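Local coordinates for putative exported protein (Bordetella pertussis Tohama I, PDB 2PFY) that serves as an extracytoplasmic solute receptor that binds pyroglutamic acid, probably delivering it to a tripartite ATP-independent periplasmic transporter, at residues 88-93 against 243-248; 117-122 against 239-244; 121-126 against 205-210. One frame throughout, in Å; residues are numbered along the deposited sequence.

Helix 223-257 takes part in two of the three contacts. Its residues 243-248 meet the start of helix 89-108 in interaction 1, a surface contact where an arginine ties two polar side chains beside a phenylalanine. About 6 Å away between centres, interaction 2 is buried and without hydrogen bonds across it: the same helix lies on the end of strand 112-119 through a proline, an indole and a glycine. Interaction 3, also buried, pairs the prolines and Gln-123 with 205-210, the lead-in to the neighbouring strand, and unlike interaction 2 has a backbone hydrogen bond across it, beside a CH-pi contact. Interactions 2 and 3 share Pro-121 and Pro-122, and both reach the bound pyroglutamic acid.

Interaction 1. Residues 88-93 against 243-248; sequences SFNESE and TARAKT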
loop_
_atom_site.group_PDB
_atom_site.type_symbol
_atom_site.label_atom_id
_atom_site.label_comp_id
_atom_site.label_asym_id
_atom_site.label_seq_id
_atom_site.Cartn_x
_atom_site.Cartn_y
_atom_site.Cartn_z
ATOM N N SER A 88 -5.727 -13.268 -2.841
ATOM C CA SER A 88 -6.707 -12.899 -3.867
ATOM C C SER A 88 -7.427 -11.609 -3.451
ATOM O O SER A 88 -7.458 -11.272 -2.273
ATOM C CB SER A 88 -7.712 -14.030 -4.078
ATOM O OG SER A 88 -8.526 -14.166 -2.939
ATOM N N PHE A 89 -7.970 -10.861 -4.406
ATOM C CA PHE A 89 -8.757 -9.667 -4.025
ATOM C C PHE A 89 -9.917 -9.976 -3.097
ATOM O O PHE A 89 -10.204 -9.185 -2.190
ATOM C CB PHE A 89 -9.264 -8.893 -5.239
ATOM C CG PHE A 89 -8.208 -8.053 -5.911
ATOM C CD1 PHE A 89 -7.703 -6.916 -5.284
ATOM C CD2 PHE A 89 -7.738 -8.391 -7.198
ATOM C CE1 PHE A 89 -6.711 -6.113 -5.919
ATOM C CE2 PHE A 89 -6.760 -7.604 -7.845
ATOM C CZ PHE A 89 -6.252 -6.456 -7.201
ATOM N N ASN A 90 -10.603 -11.106 -3.333
ATOM C CA ASN A 90 -11.792 -11.466 -2.509
ATOM C C ASN A 90 -11.387 -11.708 -1.063
ATOM O O ASN A 90 -12.013 -11.194 -0.148
ATOM C CB ASN A 90 -12.537 -12.694 -3.081
ATOM C CG ASN A 90 -13.438 -12.342 -4.279
ATOM O OD1 ASN A 90 -13.506 -11.190 -4.737
ATOM N ND2 ASN A 90 -14.125 -13.355 -4.798
ATOM N N GLU A 91 -10.294 -12.439 -0.859
ATOM C CA GLU A 91 -9.745 -12.593 0.504
ATOM C C GLU A 91 -9.298 -11.243 1.080
ATOM O O GLU A 91 -9.552 -10.970 2.253
ATOM C CB GLU A 91 -8.561 -13.556 0.533
ATOM C CG GLU A 91 -8.912 -15.001 0.331
ATOM C CD GLU A 91 -7.664 -15.847 0.166
ATOM O OE1 GLU A 91 -6.922 -15.660 -0.826
ATOM O OE2 GLU A 91 -7.417 -16.686 1.047
ATOM N N SER A 92 -8.584 -10.438 0.270
ATOM C CA SER A 92 -8.096 -9.117 0.708
ATOM C C SER A 92 -9.246 -8.252 1.220
ATOM O O SER A 92 -9.130 -7.587 2.261
ATOM C CB SER A 92 -7.342 -8.399 -0.439
ATOM O OG SER A 92 -6.652 -7.237 0.026
ATOM N N GLU A 93 -10.341 -8.279 0.472
ATOM C CA GLU A 93 -11.529 -7.492 0.751
ATOM C C GLU A 93 -12.183 -7.886 2.084
ATOM O O GLU A 93 -12.608 -7.025 2.838
ATOM C CB GLU A 93 -12.525 -7.575 -0.395
ATOM C CG GLU A 93 -13.638 -6.532 -0.256
ATOM C CD GLU A 93 -14.720 -6.618 -1.304
ATOM O OE1 GLU A 93 -14.545 -7.304 -2.339
ATOM O OE2 GLU A 93 -15.768 -5.971 -1.081
ATOM N N THR A 243 -11.058 -0.474 -9.564
ATOM C CA THR A 243 -9.927 -0.160 -10.455
ATOM C C THR A 243 -8.801 -1.183 -10.313
ATOM O O THR A 243 -8.272 -1.661 -11.319
ATOM C CB THR A 243 -9.408 1.278 -10.177
ATOM O OG1 THR A 243 -10.476 2.184 -10.454
ATOM C CG2 THR A 243 -8.228 1.626 -11.091
ATOM N N ALA A 244 -8.443 -1.512 -9.071
ATOM C CA ALA A 244 -7.393 -2.503 -8.810
ATOM C C ALA A 244 -7.737 -3.827 -9.476
ATOM O O ALA A 244 -6.908 -4.396 -10.232
ATOM C CB ALA A 244 -7.171 -2.686 -7.304
ATOM N N ARG A 245 -8.955 -4.314 -9.234
ATOM C CA ARG A 245 -9.436 -5.524 -9.911
ATOM C C ARG A 245 -9.405 -5.383 -11.432
ATOM O O ARG A 245 -8.939 -6.284 -12.136
ATOM C CB ARG A 245 -10.878 -5.870 -9.481
ATOM C CG ARG A 245 -11.021 -6.399 -8.062
ATOM C CD ARG A 245 -12.492 -6.650 -7.775
ATOM N NE ARG A 245 -12.713 -6.989 -6.352
ATOM C CZ ARG A 245 -12.620 -8.212 -5.872
ATOM N NH1 ARG A 245 -12.325 -9.220 -6.716
ATOM N NH2 ARG A 245 -12.825 -8.434 -4.561
ATOM N N ALA A 246 -9.913 -4.271 -11.950
ATOM C CA ALA A 246 -9.998 -4.117 -13.402
ATOM C C ALA A 246 -8.641 -3.948 -14.097
ATOM O O ALA A 246 -8.509 -4.239 -15.310
ATOM C CB ALA A 246 -10.905 -2.961 -13.766
ATOM N N LYS A 247 -7.646 -3.465 -13.358
ATOM C CA LYS A 247 -6.379 -3.033 -14.017
ATOM C C LYS A 247 -5.214 -3.971 -13.828
ATOM O O LYS A 247 -4.223 -3.825 -14.518
ATOM C CB LYS A 247 -5.943 -1.617 -13.609
ATOM C CG LYS A 247 -6.817 -0.472 -14.207
ATOM C CD LYS A 247 -7.154 -0.645 -15.703
ATOM C CE LYS A 247 -7.995 0.520 -16.238
ATOM N NZ LYS A 247 -8.060 0.539 -17.743
ATOM N N THR A 248 -5.325 -4.905 -12.882
ATOM C CA THR A 248 -4.196 -5.763 -12.515
ATOM C C THR A 248 -3.625 -6.507 -13.756
ATOM O O THR A 248 -2.411 -6.504 -13.973
ATOM C CB THR A 248 -4.543 -6.745 -11.364
ATOM O OG1 THR A 248 -4.789 -6.008 -10.148
ATOM C CG2 THR A 248 -3.339 -7.680 -11.117
#
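Phe-89 and Arg-245 lie alongside one another, pointing opposite ways, each laying carbon over the other's flat group. Arg-245 CG sits over one face of the Phe-89 ring, offset toward the rim, 4.2 Å from its centroid, a CH-pi contact. In return, Phe-89 CB lies over one face of the guanidinium, 3.4 Å from Arg-245 NH1. The ring and guanidinium planes are 46° apart, so this is no parallel stack. With its chain extended from CG to NE, Arg-245 runs alongside the phenylalanine to the polar side chains one helical turn apart at its far end. There NH2 of Arg-245 bonds to Asn-90 OD1 (2.8 Å), and a weak second bond comes from NH1. The same Arg-245 NH2 makes a salt bridge to Glu-93 OE1 at 3.0 Å; both acceptor side chains cross the arginine at about a right angle, near the edge of the guanidinium. On the inner side, Phe-89 CE1 rests on Ala-244 CB at 3.7 Å. Thr-248 OG1 meets the edge of the ring in its plane, 3.3 Å from Phe-89 CZ, while donating to Ala-244 O.

The segments 89-93 and 243-248 run nearly antiparallel, their axes at 162° and 12.0 Å at closest approach, a gap bridged by these long side chains. Helix 89-108 begins right here: Ser-88 is its N-cap, and with Glu-91 it forms a capping box. Phe-89 also touches Trp-241 and Pro-122. The chemistry is thus split: carbon packing on the inward side, and on the more solvent-exposed side one guanidinium nitrogen shared between a neutral amide and a carboxylate, which probably balances its charge locally.

Interaction 2. Residues 117-122 against 239-244; sequences GSPWPP and RGWQTA. With PCA (pyroglutamic acid), chain E.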
loop_
_atom_site.group_PDB
_atom_site.type_symbol
_atom_site.label_atom_id
_atom_site.label_comp_id
_atom_site.label_asym_id
_atom_site.label_seq_id
_atom_site.Cartn_x
_atom_site.Cartn_y
_atom_site.Cartn_z
ATOM N N GLY A 117 -10.046 3.709 2.186
ATOM C CA GLY A 117 -8.966 2.821 1.763
ATOM C C GLY A 117 -9.089 2.424 0.297
ATOM O O GLY A 117 -10.163 2.530 -0.312
ATOM N N SER A 118 -7.975 1.991 -0.296
ATOM C CA SER A 118 -8.011 1.354 -1.616
ATOM C C SER A 118 -6.809 0.460 -1.688
ATOM O O SER A 118 -5.794 0.735 -1.043
ATOM C CB SER A 118 -7.975 2.376 -2.759
ATOM O OG SER A 118 -9.198 3.076 -2.836
ATOM N N PRO A 119 -6.939 -0.658 -2.428
ATOM C CA PRO A 119 -5.830 -1.606 -2.479
ATOM C C PRO A 119 -4.864 -1.323 -3.644
ATOM O O PRO A 119 -5.261 -0.817 -4.694
ATOM C CB PRO A 119 -6.561 -2.951 -2.701
ATOM C CG PRO A 119 -7.724 -2.562 -3.620
ATOM C CD PRO A 119 -8.144 -1.173 -3.128
ATOM N N TRP A 120 -3.603 -1.617 -3.417
ATOM C CA TRP A 120 -2.651 -1.877 -4.495
ATOM C C TRP A 120 -3.024 -3.235 -5.131
ATOM O O TRP A 120 -3.799 -4.008 -4.557
ATOM C CB TRP A 120 -1.240 -1.989 -3.891
ATOM C CG TRP A 120 -0.667 -0.677 -3.509
ATOM C CD1 TRP A 120 -0.713 -0.057 -2.271
ATOM C CD2 TRP A 120 0.067 0.186 -4.370
ATOM N NE1 TRP A 120 -0.033 1.134 -2.322
ATOM C CE2 TRP A 120 0.462 1.307 -3.599
ATOM C CE3 TRP A 120 0.438 0.119 -5.732
ATOM C CZ2 TRP A 120 1.219 2.351 -4.138
ATOM C CZ3 TRP A 120 1.186 1.171 -6.275
ATOM C CH2 TRP A 120 1.571 2.267 -5.472
ATOM N N PRO A 121 -2.483 -3.519 -6.333
ATOM C CA PRO A 121 -2.600 -4.867 -6.864
ATOM C C PRO A 121 -1.689 -5.835 -6.083
ATOM O O PRO A 121 -0.887 -5.401 -5.240
ATOM C CB PRO A 121 -2.167 -4.717 -8.354
ATOM C CG PRO A 121 -2.189 -3.186 -8.628
ATOM C CD PRO A 121 -1.798 -2.615 -7.272
ATOM N N PRO A 122 -1.849 -7.151 -6.315
ATOM C CA PRO A 122 -1.030 -8.148 -5.632
ATOM C C PRO A 122 0.467 -7.973 -5.891
ATOM O O PRO A 122 0.859 -7.473 -6.966
ATOM C CB PRO A 122 -1.519 -9.467 -6.232
ATOM C CG PRO A 122 -2.945 -9.172 -6.665
ATOM C CD PRO A 122 -2.850 -7.763 -7.207
ATOM N N ARG A 239 -14.489 2.804 -5.870
ATOM C CA ARG A 239 -13.772 3.061 -7.126
ATOM C C ARG A 239 -12.390 2.405 -7.055
ATOM O O ARG A 239 -11.916 1.811 -8.043
ATOM C CB ARG A 239 -13.662 4.584 -7.351
ATOM C CG ARG A 239 -13.030 5.038 -8.650
ATOM C CD ARG A 239 -12.762 6.594 -8.643
ATOM N NE ARG A 239 -13.918 7.219 -8.135
ATOM C CZ ARG A 239 -14.017 8.100 -7.151
ATOM N NH1 ARG A 239 -12.986 8.682 -6.520
ATOM N NH2 ARG A 239 -15.236 8.433 -6.867
ATOM N N GLY A 240 -11.751 2.525 -5.889
ATOM C CA GLY A 240 -10.379 2.025 -5.705
ATOM C C GLY A 240 -10.310 0.515 -5.863
ATOM O O GLY A 240 -9.455 -0.004 -6.585
ATOM N N TRP A 241 -11.193 -0.186 -5.151
ATOM C CA TRP A 241 -11.326 -1.625 -5.300
ATOM C C TRP A 241 -11.674 -2.072 -6.731
ATOM O O TRP A 241 -11.093 -3.041 -7.219
ATOM C CB TRP A 241 -12.332 -2.209 -4.274
ATOM C CG TRP A 241 -11.687 -2.331 -2.931
ATOM C CD1 TRP A 241 -11.556 -1.336 -1.965
ATOM C CD2 TRP A 241 -11.007 -3.469 -2.425
ATOM N NE1 TRP A 241 -10.850 -1.819 -0.901
ATOM C CE2 TRP A 241 -10.491 -3.120 -1.156
ATOM C CE3 TRP A 241 -10.769 -4.768 -2.927
ATOM C CZ2 TRP A 241 -9.781 -4.036 -0.359
ATOM C CZ3 TRP A 241 -10.052 -5.674 -2.131
ATOM C CH2 TRP A 241 -9.565 -5.303 -0.874
ATOM N N GLN A 242 -12.633 -1.411 -7.380
ATOM C CA GLN A 242 -12.983 -1.764 -8.783
ATOM C C GLN A 242 -11.773 -1.566 -9.750
ATOM O O GLN A 242 -11.515 -2.367 -10.662
ATOM C CB GLN A 242 -14.134 -0.890 -9.289
ATOM C CG GLN A 242 -15.480 -1.066 -8.580
ATOM C CD GLN A 242 -16.534 -0.004 -9.009
ATOM O OE1 GLN A 242 -16.214 0.998 -9.685
ATOM N NE2 GLN A 242 -17.789 -0.240 -8.627
ATOM N N THR A 243 -11.058 -0.474 -9.564
ATOM C CA THR A 243 -9.927 -0.160 -10.455
ATOM C C THR A 243 -8.801 -1.183 -10.313
ATOM O O THR A 243 -8.272 -1.661 -11.319
ATOM C CB THR A 243 -9.408 1.278 -10.177
ATOM O OG1 THR A 243 -10.476 2.184 -10.454
ATOM C CG2 THR A 243 -8.228 1.626 -11.091
ATOM N N ALA A 244 -8.443 -1.512 -9.071
ATOM C CA ALA A 244 -7.393 -2.503 -8.810
ATOM C C ALA A 244 -7.737 -3.827 -9.476
ATOM O O ALA A 244 -6.908 -4.396 -10.232
ATOM C CB ALA A 244 -7.171 -2.686 -7.304
HETATM N N PCA E . 3.694 -0.249 -4.591
HETATM C CA PCA E . 4.152 0.403 -3.342
HETATM C CB PCA E . 3.659 -0.382 -2.152
HETATM C CG PCA E . 2.951 -1.582 -2.707
HETATM C CD PCA E . 2.988 -1.415 -4.189
HETATM O OE PCA E . 2.428 -2.167 -4.980
HETATM C C PCA E . 5.665 0.492 -3.320
HETATM O O PCA E . 6.298 1.194 -2.522
HETATM O OXT PCA E . 6.288 -0.165 -4.134
#
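A chi1 of -78° puts CG of Trp-241 anti to the carbonyl carbon, beside the backbone N, and a chi2 of 84° turns the indole so that one face meets the Pro-119 ring. Pro-119 CD stands almost on the normal of the five-membered ring, 3.5 Å from its centroid, in a close CH-pi contact. Pro-119 CG lies over the centre of the whole indole, 3.6 Å from Trp-241 CD2, and its other neighbour is Ala-244 CB at 3.7 Å. The proline ring thus packs against both the tryptophan and the alanine one turn further along the helix.

Next to it the backbones come together at Gly-240, which has no side chain to keep them apart: its CA is only 4.8 Å from Ser-118 CA. Ser-118 OG touches Gly-240 CA at 3.3 Å, and its proton goes back to Gly-117 O.

Strand 112-119 is an edge strand of a five-stranded mixed sheet, and helix 223-257 runs nearly parallel to it at this point. Past Pro-119 the chain leaves that sheet for strand 124-127 of a four-stranded sheet, a crossing between two lobes as expected of the periplasmic binding protein fold.

Trp-120, whose CB points away from the helix, belongs to the ligand pocket. Its indole lays one face against the pyroglutamic acid, with Trp-120 CD2 3.3 Å from the ligand's CD and Trp-120 CE3 3.1 Å from its OE. Ser-183, Thr-186, Arg-143, Thr-182, Thr-165 and Arg-48 supply hydrogen bonds to the ligand, while Tyr-15 OH bonds to Pro-119 O.

Interaction 3. Residues 121-126 against 205-210; sequences PPQGIY and FIPQSF. With PCA (pyroglutamic acid), chain E.
The Phe-205 ring carries Gln-123 CG over one face, offset toward the rim, and has Pro-207 CB at its edge, in the ring plane. Gln-123 CG is 3.7 Å from the ring centroid and 17° off the normal, a CH-pi contact. The glutamine runs slantwise across the ring, with amide and ring planes 36° apart. Because it bends at chi2 (-68°), its CD leaves the ring and comes to lie 3.7 Å from Pro-207 CD, and this end of the side chain faces the ligand.

The backbones are joined as well: Gln-123 N donates to Phe-205 O at 3.0 Å. The same oxygen receives a CA-H...O contact from Pro-122 CA at 3.4 Å. Pro-122 CG packs against Ile-206 CG2 at 4.0 Å.

This is where the chain passes between the two sheets, 121-126 running into strand 124-127 and 205-210 into strand 208-214. Gln-123 and Pro-207 both line the pyroglutamic acid pocket, and Pro-207 CG approaches the ligand's CG to 3.7 Å. The phenylalanine probably acts as a second-shell residue, backing the aliphatic part of Gln-123. The backbone bond and the contact of Gln-123 CG with the ring hold the base and aliphatic part of this side chain, which is consistent with their setting where its end lies in the pocket.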
loop_
_atom_site.group_PDB
_atom_site.type_symbol
_atom_site.label_atom_id
_atom_site.label_comp_id
_atom_site.label_asym_id
_atom_site.label_seq_id
_atom_site.Cartn_x
_atom_site.Cartn_y
_atom_site.Cartn_z
ATOM N N PRO A 121 -2.483 -3.519 -6.333
ATOM C CA PRO A 121 -2.600 -4.867 -6.864
ATOM C C PRO A 121 -1.689 -5.835 -6.083
ATOM O O PRO A 121 -0.887 -5.401 -5.240
ATOM C CB PRO A 121 -2.167 -4.717 -8.354
ATOM C CG PRO A 121 -2.189 -3.186 -8.628
ATOM C CD PRO A 121 -1.798 -2.615 -7.272
ATOM N N PRO A 122 -1.849 -7.151 -6.315
ATOM C CA PRO A 122 -1.030 -8.148 -5.632
ATOM C C PRO A 122 0.467 -7.973 -5.891
ATOM O O PRO A 122 0.859 -7.473 -6.966
ATOM C CB PRO A 122 -1.519 -9.467 -6.232
ATOM C CG PRO A 122 -2.945 -9.172 -6.665
ATOM C CD PRO A 122 -2.850 -7.763 -7.207
ATOM N N GLN A 123 1.307 -8.366 -4.925
ATOM C CA GLN A 123 2.742 -8.075 -5.018
ATOM C C GLN A 123 3.481 -9.219 -5.715
ATOM O O GLN A 123 3.408 -10.365 -5.273
ATOM C CB GLN A 123 3.345 -7.867 -3.620
ATOM C CG GLN A 123 2.608 -6.804 -2.765
ATOM C CD GLN A 123 2.785 -5.397 -3.327
ATOM O OE1 GLN A 123 1.901 -4.842 -3.992
ATOM N NE2 GLN A 123 3.933 -4.843 -3.101
ATOM N N GLY A 124 4.189 -8.899 -6.790
ATOM C CA GLY A 124 5.090 -9.870 -7.478
ATOM C C GLY A 124 6.549 -9.568 -7.155
ATOM O O GLY A 124 6.863 -8.653 -6.359
ATOM N N ILE A 125 7.441 -10.345 -7.758
ATOM C CA ILE A 125 8.887 -10.222 -7.547
ATOM C C ILE A 125 9.541 -9.814 -8.852
ATOM O O ILE A 125 9.236 -10.388 -9.882
ATOM C CB ILE A 125 9.487 -11.573 -7.031
ATOM C CG1 ILE A 125 8.912 -11.859 -5.641
ATOM C CG2 ILE A 125 11.065 -11.509 -6.976
ATOM C CD1 ILE A 125 9.054 -13.300 -5.111
ATOM N N TYR A 126 10.401 -8.790 -8.804
ATOM C CA TYR A 126 11.120 -8.324 -9.987
ATOM C C TYR A 126 12.596 -8.596 -9.800
ATOM O O TYR A 126 13.157 -8.280 -8.755
ATOM C CB TYR A 126 10.982 -6.806 -10.191
ATOM C CG TYR A 126 9.583 -6.280 -10.483
ATOM C CD1 TYR A 126 9.260 -5.793 -11.752
ATOM C CD2 TYR A 126 8.609 -6.219 -9.482
ATOM C CE1 TYR A 126 7.997 -5.235 -12.030
ATOM C CE2 TYR A 126 7.315 -5.695 -9.751
ATOM C CZ TYR A 126 7.027 -5.199 -11.025
ATOM O OH TYR A 126 5.771 -4.681 -11.288
ATOM N N PHE A 205 0.991 -10.725 -1.286
ATOM C CA PHE A 205 -0.047 -10.107 -0.497
ATOM C C PHE A 205 -0.636 -8.920 -1.245
ATOM O O PHE A 205 -0.203 -8.558 -2.361
ATOM C CB PHE A 205 0.482 -9.688 0.904
ATOM C CG PHE A 205 1.665 -8.774 0.862
ATOM C CD1 PHE A 205 1.496 -7.372 0.863
ATOM C CD2 PHE A 205 2.950 -9.295 0.756
ATOM C CE1 PHE A 205 2.593 -6.509 0.808
ATOM C CE2 PHE A 205 4.079 -8.417 0.675
ATOM C CZ PHE A 205 3.898 -7.046 0.718
ATOM N N ILE A 206 -1.678 -8.342 -0.671
ATOM C CA ILE A 206 -2.234 -7.167 -1.298
ATOM C C ILE A 206 -2.342 -6.001 -0.272
ATOM O O ILE A 206 -3.283 -5.960 0.549
ATOM C CB ILE A 206 -3.484 -7.437 -2.278
ATOM C CG1 ILE A 206 -4.726 -6.702 -1.882
ATOM C CG2 ILE A 206 -3.714 -8.903 -2.774
ATOM C CD1 ILE A 206 -4.657 -5.359 -2.300
ATOM N N PRO A 207 -1.343 -5.083 -0.307
ATOM C CA PRO A 207 -1.260 -4.070 0.741
ATOM C C PRO A 207 -2.238 -2.948 0.426
ATOM O O PRO A 207 -2.510 -2.650 -0.747
ATOM C CB PRO A 207 0.207 -3.627 0.696
ATOM C CG PRO A 207 0.589 -3.796 -0.840
ATOM C CD PRO A 207 -0.266 -4.951 -1.324
ATOM N N GLN A 208 -2.831 -2.393 1.470
ATOM C CA GLN A 208 -3.803 -1.313 1.325
ATOM C C GLN A 208 -3.124 0.031 1.430
ATOM O O GLN A 208 -2.084 0.180 2.052
ATOM C CB GLN A 208 -4.857 -1.381 2.411
ATOM C CG GLN A 208 -5.608 -2.706 2.488
ATOM C CD GLN A 208 -6.353 -3.060 1.215
ATOM O OE1 GLN A 208 -6.925 -2.215 0.555
ATOM N NE2 GLN A 208 -6.375 -4.328 0.893
ATOM N N SER A 209 -3.761 1.017 0.822
ATOM C CA SER A 209 -3.375 2.401 0.993
ATOM C C SER A 209 -4.577 3.106 1.635
ATOM O O SER A 209 -5.722 2.731 1.379
ATOM C CB SER A 209 -3.037 2.920 -0.397
ATOM O OG SER A 209 -3.578 4.179 -0.624
ATOM N N PHE A 210 -4.365 4.087 2.494
ATOM C CA PHE A 210 -5.532 4.854 2.976
ATOM C C PHE A 210 -5.361 6.357 3.004
ATOM O O PHE A 210 -4.239 6.871 2.890
ATOM C CB PHE A 210 -6.180 4.302 4.309
ATOM C CG PHE A 210 -5.282 4.322 5.544
ATOM C CD1 PHE A 210 -5.708 3.656 6.702
ATOM C CD2 PHE A 210 -4.006 4.934 5.553
ATOM C CE1 PHE A 210 -4.907 3.614 7.889
ATOM C CE2 PHE A 210 -3.207 4.906 6.715
ATOM C CZ PHE A 210 -3.659 4.223 7.897
HETATM N N PCA E . 3.694 -0.249 -4.591
HETATM C CA PCA E . 4.152 0.403 -3.342
HETATM C CB PCA E . 3.659 -0.382 -2.152
HETATM C CG PCA E . 2.951 -1.582 -2.707
HETATM C CD PCA E . 2.988 -1.415 -4.189
HETATM O OE PCA E . 2.428 -2.167 -4.980
HETATM C C PCA E . 5.665 0.492 -3.320
HETATM O O PCA E . 6.298 1.194 -2.522
HETATM O OXT PCA E . 6.288 -0.165 -4.134
#